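Amine Dehydrogenase (Pseudomonas putida, PDB 1JMX) probably serves in the oxidation of amines, this chain being the beta-propeller subunit of a quinohemoprotein dehydrogenase that carries heme c. Local coordinates at residues B[170-173]-B[174-177]; B[114-117]-B[118-121]; B[291-294]-B[295-299]; B[6-9]-B[10-13]. All coordinates share one frame; numbering follows the deposited sequence.

Contact 1 (B[170-173]-B[174-177]); sequences KMDV and KTGK
Met171 and Gly176 meet where a beta-hairpin turns round, at the loop between the last two strands of a four-stranded propeller blade, 168-171 and 178-182. With CG anti to the backbone N (chi1 179°), the Met171 chain runs extended as far as SD, then turns about the CG-SD bond. Its methyl thereby comes to lie close against a peptide carbonyl, CE standing 3.0 Å from Gly176 O, while Met146 and Tyr178 add apolar neighbours.

Asp172 holds the loop at three points. Its backbone N gives an almost linear bond to Lys177 O (3.0 Å, 176°), and its carbonyl O receives Gly176 N at 2.7 Å along a more bent path (133°). The side chain then reaches forward to form an Asx turn: OD2 accepts from Lys174 N at 2.9 Å, the donor arriving on the anti side and somewhat out of the carboxylate plane, with a weaker bond from Thr175 N to the same oxygen. Thr175 crosses beside this group, OG1 resting 3.4 Å from Asp172 CB, and itself accepts from Lys177 N in an ST turn. Two side-chain acceptors thus take up backbone N-H groups in one short loop.

Val173 comes last. It lies alongside the outer part of the Lys174 chain, the two pointing the same way, and its CG2 methyl packs 3.6 Å from Lys174 CD.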
loop_
_atom_site.group_PDB
_atom_site.type_symbol
_atom_site.label_atom_id
_atom_site.label_comp_id
_atom_site.label_asym_id
_atom_site.label_seq_id
_atom_site.Cartn_x
_atom_site.Cartn_y
_atom_site.Cartn_z
ATOM N N LYS B 170 -26.264 -19.545 -13.015
ATOM C CA LYS B 170 -27.463 -20.142 -12.461
ATOM C C LYS B 170 -27.026 -21.586 -12.292
ATOM O O LYS B 170 -26.724 -22.271 -13.264
ATOM C CB LYS B 170 -28.610 -20.033 -13.452
ATOM C CG LYS B 170 -29.921 -20.575 -12.932
ATOM C CD LYS B 170 -30.988 -20.459 -14.002
ATOM C CE LYS B 170 -32.271 -21.121 -13.561
ATOM N NZ LYS B 170 -32.752 -20.510 -12.293
ATOM N N MET B 171 -26.980 -22.048 -11.053
ATOM C CA MET B 171 -26.498 -23.394 -10.790
ATOM C C MET B 171 -27.474 -24.358 -10.139
ATOM O O MET B 171 -28.230 -23.993 -9.242
ATOM C CB MET B 171 -25.214 -23.307 -9.959
ATOM C CG MET B 171 -24.591 -24.630 -9.588
ATOM S SD MET B 171 -23.090 -24.357 -8.675
ATOM C CE MET B 171 -22.136 -25.726 -9.217
ATOM N N ASP B 172 -27.445 -25.593 -10.636
ATOM C CA ASP B 172 -28.262 -26.685 -10.131
ATOM C C ASP B 172 -27.438 -27.291 -8.998
ATOM O O ASP B 172 -26.365 -27.831 -9.241
ATOM C CB ASP B 172 -28.460 -27.726 -11.231
ATOM C CG ASP B 172 -29.441 -28.816 -10.844
ATOM O OD1 ASP B 172 -30.165 -29.300 -11.736
ATOM O OD2 ASP B 172 -29.499 -29.206 -9.666
ATOM N N VAL B 173 -27.950 -27.224 -7.770
ATOM C CA VAL B 173 -27.229 -27.755 -6.616
ATOM C C VAL B 173 -27.225 -29.279 -6.486
ATOM O O VAL B 173 -26.576 -29.813 -5.595
ATOM C CB VAL B 173 -27.681 -27.095 -5.273
ATOM C CG1 VAL B 173 -27.490 -25.603 -5.333
ATOM C CG2 VAL B 173 -29.116 -27.421 -4.951
ATOM N N LYS B 174 -27.939 -29.972 -7.373
ATOM C CA LYS B 174 -27.990 -31.442 -7.356
ATOM C C LYS B 174 -26.970 -32.026 -8.329
ATOM O O LYS B 174 -26.253 -32.974 -7.995
ATOM C CB LYS B 174 -29.391 -31.955 -7.718
ATOM C CG LYS B 174 -30.383 -31.985 -6.564
ATOM C CD LYS B 174 -30.424 -30.634 -5.852
ATOM C CE LYS B 174 -31.371 -30.605 -4.666
ATOM N NZ LYS B 174 -31.191 -29.335 -3.884
ATOM N N THR B 175 -26.896 -31.437 -9.520
ATOM C CA THR B 175 -25.980 -31.891 -10.561
ATOM C C THR B 175 -24.708 -31.045 -10.620
ATOM O O THR B 175 -23.678 -31.476 -11.155
ATOM C CB THR B 175 -26.643 -31.828 -11.952
ATOM O OG1 THR B 175 -26.835 -30.457 -12.330
ATOM C CG2 THR B 175 -28.008 -32.549 -11.941
ATOM N N GLY B 176 -24.802 -29.824 -10.101
ATOM C CA GLY B 176 -23.669 -28.924 -10.116
ATOM C C GLY B 176 -23.450 -28.265 -11.463
ATOM O O GLY B 176 -22.476 -27.525 -11.636
ATOM N N LYS B 177 -24.315 -28.552 -12.433
ATOM C CA LYS B 177 -24.164 -27.934 -13.742
ATOM C C LYS B 177 -24.708 -26.523 -13.654
ATOM O O LYS B 177 -25.667 -26.260 -12.934
ATOM C CB LYS B 177 -24.886 -28.706 -14.846
ATOM C CG LYS B 177 -24.761 -27.993 -16.207
ATOM C CD LYS B 177 -25.714 -28.534 -17.286
ATOM C CE LYS B 177 -26.384 -27.393 -18.076
ATOM N NZ LYS B 177 -27.388 -26.658 -17.238
#

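Contact 2 (B[114-117]-B[118-121]); sequences QRLN and DHYV. With HEC (heme c), chain F.
Arg115 and Tyr120 face each other as a non-hydrogen-bonded pair in a tight antiparallel hairpin, and their side chains run side by side in the same direction. From CB, the arginine turns with CG anti to the carbonyl carbon (chi1 -71°) and then stays extended. CG lies over the face of the phenol, 4.0 Å from the Tyr120 ring centroid, a CH-pi contact displaced toward the rim. CD continues outward beside the far end of the ring, and NE comes 3.7 Å from Tyr120 CZ. At the tip the guanidinium covers the hydroxyl: Tyr120 OH stands over its centre, 3.8 Å from Arg115 CZ, with the two planes 17° apart. That hydroxyl is hydrogen-bonded to Gln129 of the neighbouring amine dehydrogenase chain, and heme CBD covers the opposite face of the phenol.

Toward the bend, Leu116 CB sits over one face of the His119 imidazole, toward the rim, while CD1 lies 3.7 Å from CE1 of that ring. The bond from His119 ND1 to Asp118 OD1 (2.8 Å) fixes the imidazole's rotation; the oxygen lies in the ring plane, while the N-H comes from above the carboxylate plane. Asp118 OD2 is hydrogen-bonded to Ser25 of the neighbouring chain. Asp118 O lies 3.2 Å from heme CAD.

Strands 105-115 and 120-122 are paired by two backbone bonds between Gln114 and Val121 and closed next to the bend by Leu116 N to His119 O (3.0 Å); Arg115 packs on Val90 of strand 89-99, and the bend packs against the neighbouring chain and its heme.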
loop_
_atom_site.group_PDB
_atom_site.type_symbol
_atom_site.label_atom_id
_atom_site.label_comp_id
_atom_site.label_asym_id
_atom_site.label_seq_id
_atom_site.Cartn_x
_atom_site.Cartn_y
_atom_site.Cartn_z
ATOM N N GLN B 114 -3.376 -25.637 -0.715
ATOM C CA GLN B 114 -2.650 -26.732 -0.119
ATOM C C GLN B 114 -1.376 -26.129 0.472
ATOM O O GLN B 114 -0.574 -25.539 -0.248
ATOM C CB GLN B 114 -2.322 -27.754 -1.201
ATOM C CG GLN B 114 -1.714 -29.034 -0.695
ATOM C CD GLN B 114 -1.408 -29.985 -1.827
ATOM O OE1 GLN B 114 -0.687 -29.639 -2.759
ATOM N NE2 GLN B 114 -1.975 -31.182 -1.765
ATOM N N ARG B 115 -1.237 -26.196 1.792
ATOM C CA ARG B 115 -0.049 -25.664 2.453
ATOM C C ARG B 115 0.910 -26.777 2.844
ATOM O O ARG B 115 0.631 -27.564 3.751
ATOM C CB ARG B 115 -0.420 -24.854 3.689
ATOM C CG ARG B 115 -1.074 -23.542 3.379
ATOM C CD ARG B 115 -1.336 -22.755 4.638
ATOM N NE ARG B 115 -1.842 -21.423 4.321
ATOM C CZ ARG B 115 -2.058 -20.463 5.214
ATOM N NH1 ARG B 115 -1.818 -20.685 6.501
ATOM N NH2 ARG B 115 -2.489 -19.267 4.813
ATOM N N LEU B 116 2.021 -26.861 2.120
ATOM C CA LEU B 116 3.040 -27.869 2.384
ATOM C C LEU B 116 4.185 -27.257 3.196
ATOM O O LEU B 116 4.162 -26.068 3.528
ATOM C CB LEU B 116 3.540 -28.494 1.071
ATOM C CG LEU B 116 2.447 -29.190 0.244
ATOM C CD1 LEU B 116 3.040 -30.049 -0.858
ATOM C CD2 LEU B 116 1.630 -30.063 1.166
ATOM N N ASN B 117 5.165 -28.086 3.528
ATOM C CA ASN B 117 6.305 -27.670 4.330
ATOM C C ASN B 117 7.101 -26.465 3.834
ATOM O O ASN B 117 7.460 -25.599 4.627
ATOM C CB ASN B 117 7.247 -28.859 4.544
ATOM C CG ASN B 117 7.660 -29.515 3.243
ATOM O OD1 ASN B 117 6.821 -30.011 2.488
ATOM N ND2 ASN B 117 8.955 -29.512 2.968
ATOM N N ASP B 118 7.340 -26.394 2.528
ATOM C CA ASP B 118 8.136 -25.312 1.948
ATOM C C ASP B 118 7.511 -24.529 0.785
ATOM O O ASP B 118 8.206 -23.778 0.105
ATOM C CB ASP B 118 9.506 -25.858 1.519
ATOM C CG ASP B 118 9.415 -26.850 0.370
ATOM O OD1 ASP B 118 8.309 -27.325 0.057
ATOM O OD2 ASP B 118 10.456 -27.156 -0.239
ATOM N N HIS B 119 6.219 -24.724 0.539
ATOM C CA HIS B 119 5.531 -24.009 -0.535
ATOM C C HIS B 119 4.013 -24.172 -0.479
ATOM O O HIS B 119 3.497 -25.006 0.260
ATOM C CB HIS B 119 6.065 -24.440 -1.914
ATOM C CG HIS B 119 5.667 -25.824 -2.322
ATOM N ND1 HIS B 119 6.295 -26.952 -1.842
ATOM C CD2 HIS B 119 4.693 -26.265 -3.152
ATOM C CE1 HIS B 119 5.727 -28.027 -2.353
ATOM N NE2 HIS B 119 4.751 -27.637 -3.152
ATOM N N TYR B 120 3.307 -23.320 -1.215
ATOM C CA TYR B 120 1.853 -23.371 -1.295
ATOM C C TYR B 120 1.470 -23.768 -2.705
ATOM O O TYR B 120 2.221 -23.547 -3.656
ATOM C CB TYR B 120 1.215 -22.004 -1.046
ATOM C CG TYR B 120 1.286 -21.453 0.354
ATOM C CD1 TYR B 120 0.630 -20.261 0.667
ATOM C CD2 TYR B 120 2.023 -22.085 1.357
ATOM C CE1 TYR B 120 0.709 -19.709 1.932
ATOM C CE2 TYR B 120 2.107 -21.539 2.636
ATOM C CZ TYR B 120 1.446 -20.347 2.911
ATOM O OH TYR B 120 1.520 -19.783 4.156
ATOM N N VAL B 121 0.280 -24.339 -2.831
ATOM C CA VAL B 121 -0.247 -24.726 -4.125
ATOM C C VAL B 121 -1.709 -24.353 -4.078
ATOM O O VAL B 121 -2.453 -24.850 -3.244
ATOM C CB VAL B 121 -0.112 -26.245 -4.413
ATOM C CG1 VAL B 121 -0.642 -26.561 -5.798
ATOM C CG2 VAL B 121 1.342 -26.679 -4.320
HETATM FE FE HEC F . 11.019 -20.971 4.901
HETATM C CHA HEC F . 9.394 -20.442 1.995
HETATM C CHB HEC F . 13.717 -19.320 3.705
HETATM C CHC HEC F . 12.667 -21.531 7.839
HETATM C CHD HEC F . 8.290 -22.658 6.117
HETATM N NA HEC F . 11.459 -20.076 3.215
HETATM C C1A HEC F . 10.675 -19.941 2.099
HETATM C C2A HEC F . 11.371 -19.208 1.049
HETATM C C3A HEC F . 12.581 -18.898 1.539
HETATM C C4A HEC F . 12.637 -19.434 2.881
HETATM C CMA HEC F . 13.673 -18.135 0.815
HETATM C CAA HEC F . 10.816 -18.873 -0.317
HETATM C CBA HEC F . 10.259 -17.468 -0.294
HETATM C CGA HEC F . 9.670 -17.037 -1.624
HETATM O O1A HEC F . 9.682 -17.822 -2.587
HETATM O O2A HEC F . 9.188 -15.891 -1.703
HETATM N NB HEC F . 12.790 -20.523 5.619
HETATM C C1B HEC F . 13.815 -19.818 4.984
HETATM C C2B HEC F . 14.987 -19.676 5.781
HETATM C C3B HEC F . 14.696 -20.316 6.953
HETATM C C4B HEC F . 13.336 -20.827 6.854
HETATM C CMB HEC F . 16.293 -18.962 5.373
HETATM C CAB HEC F . 15.681 -20.436 8.099
HETATM C CBB HEC F . 15.793 -19.288 9.106
HETATM N NC HEC F . 10.570 -21.892 6.608
HETATM C C1C HEC F . 11.378 -22.028 7.730
HETATM C C2C HEC F . 10.715 -22.760 8.780
HETATM C C3C HEC F . 9.509 -23.089 8.310
HETATM C C4C HEC F . 9.404 -22.539 6.954
HETATM C CMC HEC F . 11.312 -23.093 10.147
HETATM C CAC HEC F . 8.575 -24.079 8.990
HETATM C CBC HEC F . 7.601 -23.653 10.070
HETATM N ND HEC F . 9.214 -21.450 4.210
HETATM C C1D HEC F . 8.199 -22.146 4.828
HETATM C C2D HEC F . 7.021 -22.279 3.960
HETATM C C3D HEC F . 7.368 -21.641 2.805
HETATM C C4D HEC F . 8.703 -21.148 2.978
HETATM C CMD HEC F . 5.701 -22.984 4.293
HETATM C CAD HEC F . 6.541 -21.450 1.536
HETATM C CBD HEC F . 5.587 -20.265 1.534
HETATM C CGD HEC F . 6.278 -18.943 1.758
HETATM O O1D HEC F . 6.142 -18.371 2.842
HETATM O O2D HEC F . 6.968 -18.456 0.850
#

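Contact 3 (B[291-294]-B[295-299]); sequences ANLD and HTYYC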
loop_
_atom_site.group_PDB
_atom_site.type_symbol
_atom_site.label_atom_id
_atom_site.label_comp_id
_atom_site.label_asym_id
_atom_site.label_seq_id
_atom_site.Cartn_x
_atom_site.Cartn_y
_atom_site.Cartn_z
ATOM N N ALA B 291 -27.112 13.603 0.748
ATOM C CA ALA B 291 -26.955 14.044 2.123
ATOM C C ALA B 291 -25.534 13.755 2.597
ATOM O O ALA B 291 -24.938 12.739 2.212
ATOM C CB ALA B 291 -27.967 13.343 3.026
ATOM N N ASN B 292 -24.980 14.677 3.386
ATOM C CA ASN B 292 -23.637 14.507 3.942
ATOM C C ASN B 292 -23.722 13.634 5.185
ATOM O O ASN B 292 -24.675 13.730 5.957
ATOM C CB ASN B 292 -23.008 15.859 4.286
ATOM C CG ASN B 292 -22.754 16.702 3.060
ATOM O OD1 ASN B 292 -22.421 16.183 1.986
ATOM N ND2 ASN B 292 -22.930 18.008 3.199
ATOM N N LEU B 293 -22.725 12.775 5.363
ATOM C CA LEU B 293 -22.684 11.849 6.490
ATOM C C LEU B 293 -21.703 12.274 7.575
ATOM O O LEU B 293 -20.821 13.097 7.346
ATOM C CB LEU B 293 -22.309 10.456 5.979
ATOM C CG LEU B 293 -23.129 9.936 4.800
ATOM C CD1 LEU B 293 -22.513 8.689 4.239
ATOM C CD2 LEU B 293 -24.547 9.676 5.252
ATOM N N ASP B 294 -21.870 11.698 8.762
ATOM C CA ASP B 294 -20.990 11.986 9.892
ATOM C C ASP B 294 -19.636 11.317 9.661
ATOM O O ASP B 294 -18.636 11.696 10.263
ATOM C CB ASP B 294 -21.611 11.477 11.194
ATOM C CG ASP B 294 -22.836 12.283 11.627
ATOM O OD1 ASP B 294 -23.311 13.172 10.881
ATOM O OD2 ASP B 294 -23.334 12.013 12.739
ATOM N N HIS B 295 -19.637 10.294 8.808
ATOM C CA HIS B 295 -18.441 9.549 8.431
ATOM C C HIS B 295 -18.827 8.564 7.331
ATOM O O HIS B 295 -19.996 8.483 6.947
ATOM C CB HIS B 295 -17.801 8.828 9.637
ATOM C CG HIS B 295 -18.701 7.841 10.319
ATOM N ND1 HIS B 295 -18.911 6.567 9.839
ATOM C CD2 HIS B 295 -19.421 7.932 11.463
ATOM C CE1 HIS B 295 -19.717 5.915 10.655
ATOM N NE2 HIS B 295 -20.042 6.722 11.647
ATOM N N THR B 296 -17.842 7.852 6.794
ATOM C CA THR B 296 -18.103 6.880 5.742
ATOM C C THR B 296 -18.957 5.736 6.265
ATOM O O THR B 296 -18.786 5.294 7.401
ATOM C CB THR B 296 -16.791 6.292 5.183
ATOM O OG1 THR B 296 -16.015 7.341 4.614
ATOM C CG2 THR B 296 -17.058 5.265 4.104
ATOM N N TYR B 297 -19.929 5.329 5.457
ATOM C CA TYR B 297 -20.800 4.204 5.771
ATOM C C TYR B 297 -20.722 3.294 4.546
ATOM O O TYR B 297 -20.576 3.777 3.424
ATOM C CB TYR B 297 -22.242 4.656 6.013
ATOM C CG TYR B 297 -22.485 5.314 7.357
ATOM C CD1 TYR B 297 -22.487 6.702 7.482
ATOM C CD2 TYR B 297 -22.731 4.549 8.500
ATOM C CE1 TYR B 297 -22.726 7.316 8.707
ATOM C CE2 TYR B 297 -22.976 5.152 9.730
ATOM C CZ TYR B 297 -22.966 6.538 9.827
ATOM O OH TYR B 297 -23.161 7.150 11.047
ATOM N N TYR B 298 -20.771 1.984 4.757
ATOM C CA TYR B 298 -20.673 1.033 3.650
ATOM C C TYR B 298 -21.986 0.503 3.099
ATOM O O TYR B 298 -22.208 0.475 1.889
ATOM C CB TYR B 298 -19.922 -0.224 4.085
ATOM C CG TYR B 298 -18.443 -0.120 4.339
ATOM C CD1 TYR B 298 -17.648 0.836 3.700
ATOM C CD2 TYR B 298 -17.817 -1.050 5.170
ATOM C CE1 TYR B 298 -16.256 0.848 3.883
ATOM C CE2 TYR B 298 -16.452 -1.045 5.355
ATOM C CZ TYR B 298 -15.670 -0.105 4.715
ATOM O OH TYR B 298 -14.311 -0.146 4.908
ATOM N N CYS B 299 -22.832 0.051 4.016
ATOM C CA CYS B 299 -24.062 -0.630 3.667
ATOM C C CYS B 299 -25.424 -0.037 4.019
ATOM O O CYS B 299 -25.704 0.263 5.178
ATOM C CB CYS B 299 -23.950 -2.036 4.255
ATOM S SG CYS B 299 -25.053 -3.247 3.593
#
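Leu293 and Tyr297 illustrate how an aliphatic branch can pack at the rim of a ring. The leucine chain runs at a slant to the tyrosine and brings CD1 to the ring edge, near its plane, at 3.8 Å from Tyr297 CD1. Lower down the leucine, CB closes against the backbone, 3.2 Å from His295 O.

The face of the phenol is used differently. His295, its CG placed between the backbone N and the carbonyl carbon (chi1 59°), swings its imidazole over Tyr297, with CE1 offset toward the rim. A bond of 2.8 Å from His295 ND1 to Thr296 O helps to fix the imidazole, although the donor stands above the carbonyl plane. Residues 293-298 link strand 286-292 to strand 299-302 of the next propeller blade, and Leu293 also touches Val273, Leu311 and Phe321.

Hydrocarbon packing at the phenol edge is combined with polar fixing of both rings: His295 NE2 and Tyr297 OH are hydrogen-bonded to separate oxygens of Asp317, whose probable negative charge would tend to stabilise a protonated imidazole.

Contact 4 (B[6-9]-B[10-13]); sequences ALKA and GHEY
Leu7 and Tyr13 form a local contact, buried beneath an exposed turn, at the point where the N-terminal arm enters strand 12-18. The leucine covers the phenol: CG lies above the middle of one face, 3.9 Å from the Tyr13 ring centroid, while CB approaches CE1 at 3.7 Å. Tyr13 carries its CG anti to the carbonyl carbon (chi1 -66°), which turns the ring toward the arm, and the two side chains run past each other in opposite directions, bringing the tyrosine hydroxyl back under the arm. There Tyr13 OH accepts a hydrogen bond from Lys8 N (3.0 Å, 159°), so the ring is gripped at its face and at its far end. Lys8 O adds an approach at the rim, lying in the ring plane 3.5 Å from Tyr13 CE1.

The reversal between these partners is a type II beta turn from Lys8 to His11, with Gly10 at a positive phi of 81° and a weak bond from His11 N to Lys8 O closing it. It opens the propeller blade in which the two chain ends meet, strand 12-18 pairing on one side with strand 345-348 and on the other with strand 22-27, the closure often likened to Velcro. Tyr34 of strand 32-38 meets the Tyr13 ring edge-to-face.

At the exposed turn itself, Lys8 and His11 lie side by side. Lys8 CB sits over the centre of the imidazole, 3.8 Å from the His11 ring centroid, in a second CH-pi contact, and farther along the lysine CD touches His11 CE1 at 3.8 Å.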
loop_
_atom_site.group_PDB
_atom_site.type_symbol
_atom_site.label_atom_id
_atom_site.label_comp_id
_atom_site.label_asym_id
_atom_site.label_seq_id
_atom_site.Cartn_x
_atom_site.Cartn_y
_atom_site.Cartn_z
ATOM N N ALA B 6 -36.463 -13.896 23.931
ATOM C CA ALA B 6 -36.844 -14.463 22.645
ATOM C C ALA B 6 -37.497 -13.363 21.837
ATOM O O ALA B 6 -38.113 -12.463 22.404
ATOM C CB ALA B 6 -37.817 -15.616 22.837
ATOM N N LEU B 7 -37.343 -13.423 20.520
ATOM C CA LEU B 7 -37.934 -12.423 19.639
ATOM C C LEU B 7 -39.449 -12.576 19.522
ATOM O O LEU B 7 -39.976 -13.691 19.493
ATOM C CB LEU B 7 -37.287 -12.478 18.254
ATOM C CG LEU B 7 -35.931 -11.784 18.071
ATOM C CD1 LEU B 7 -34.933 -12.229 19.131
ATOM C CD2 LEU B 7 -35.409 -12.057 16.677
ATOM N N LYS B 8 -40.145 -11.446 19.462
ATOM C CA LYS B 8 -41.597 -11.446 19.355
ATOM C C LYS B 8 -42.088 -11.601 17.925
ATOM O O LYS B 8 -41.542 -11.000 17.003
ATOM C CB LYS B 8 -42.163 -10.168 19.968
ATOM C CG LYS B 8 -41.727 -9.945 21.395
ATOM C CD LYS B 8 -42.656 -8.993 22.114
ATOM C CE LYS B 8 -42.171 -8.710 23.539
ATOM N NZ LYS B 8 -41.987 -9.960 24.347
ATOM N N ALA B 9 -43.132 -12.405 17.756
ATOM C CA ALA B 9 -43.729 -12.655 16.447
ATOM C C ALA B 9 -44.382 -11.399 15.879
ATOM O O ALA B 9 -44.940 -10.596 16.623
ATOM C CB ALA B 9 -44.749 -13.773 16.548
ATOM N N GLY B 10 -44.303 -11.233 14.562
ATOM C CA GLY B 10 -44.885 -10.067 13.925
ATOM C C GLY B 10 -44.007 -8.825 14.021
ATOM O O GLY B 10 -44.199 -7.869 13.271
ATOM N N HIS B 11 -43.065 -8.826 14.961
ATOM C CA HIS B 11 -42.153 -7.701 15.144
ATOM C C HIS B 11 -41.017 -7.717 14.151
ATOM O O HIS B 11 -40.461 -8.768 13.849
ATOM C CB HIS B 11 -41.545 -7.712 16.539
ATOM C CG HIS B 11 -42.465 -7.212 17.599
ATOM N ND1 HIS B 11 -42.013 -6.574 18.731
ATOM C CD2 HIS B 11 -43.809 -7.281 17.713
ATOM C CE1 HIS B 11 -43.038 -6.276 19.504
ATOM N NE2 HIS B 11 -44.140 -6.696 18.909
ATOM N N GLU B 12 -40.638 -6.528 13.701
ATOM C CA GLU B 12 -39.547 -6.372 12.753
ATOM C C GLU B 12 -38.215 -6.277 13.491
ATOM O O GLU B 12 -38.122 -5.639 14.534
ATOM C CB GLU B 12 -39.776 -5.134 11.904
ATOM C CG GLU B 12 -38.793 -4.990 10.767
ATOM C CD GLU B 12 -39.330 -4.107 9.677
ATOM O OE1 GLU B 12 -40.176 -3.240 9.977
ATOM O OE2 GLU B 12 -38.930 -4.303 8.518
ATOM N N TYR B 13 -37.191 -6.921 12.947
ATOM C CA TYR B 13 -35.874 -6.920 13.567
ATOM C C TYR B 13 -34.777 -6.779 12.539
ATOM O O TYR B 13 -34.997 -6.980 11.344
ATOM C CB TYR B 13 -35.652 -8.208 14.355
ATOM C CG TYR B 13 -36.559 -8.356 15.553
ATOM C CD1 TYR B 13 -37.675 -9.200 15.511
ATOM C CD2 TYR B 13 -36.299 -7.662 16.730
ATOM C CE1 TYR B 13 -38.503 -9.346 16.617
ATOM C CE2 TYR B 13 -37.120 -7.801 17.839
ATOM C CZ TYR B 13 -38.219 -8.645 17.777
ATOM O OH TYR B 13 -39.018 -8.777 18.886
#

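How the contacts relate
All four contacts lie at turns or links of one beta-propeller, yet their chemistry follows their surroundings. Contacts 1 and 2 each close a hairpin: the first relies on side-chain acceptors taking backbone N-H groups within a partly buried loop, the second on flat groups layered beside heme c and a neighbouring chain. Contact 3, the buried one, joins successive blades and mixes apolar packing with a shared carboxylate. Contact 4 leads the N-terminus into its blade through aliphatic groups over rings, its Leu7-Tyr13 half buried and its turn exposed. No two contacts touch; contacts 2 and 4 lie on opposite sides of the chain's centre, their own centres about 48 Å apart.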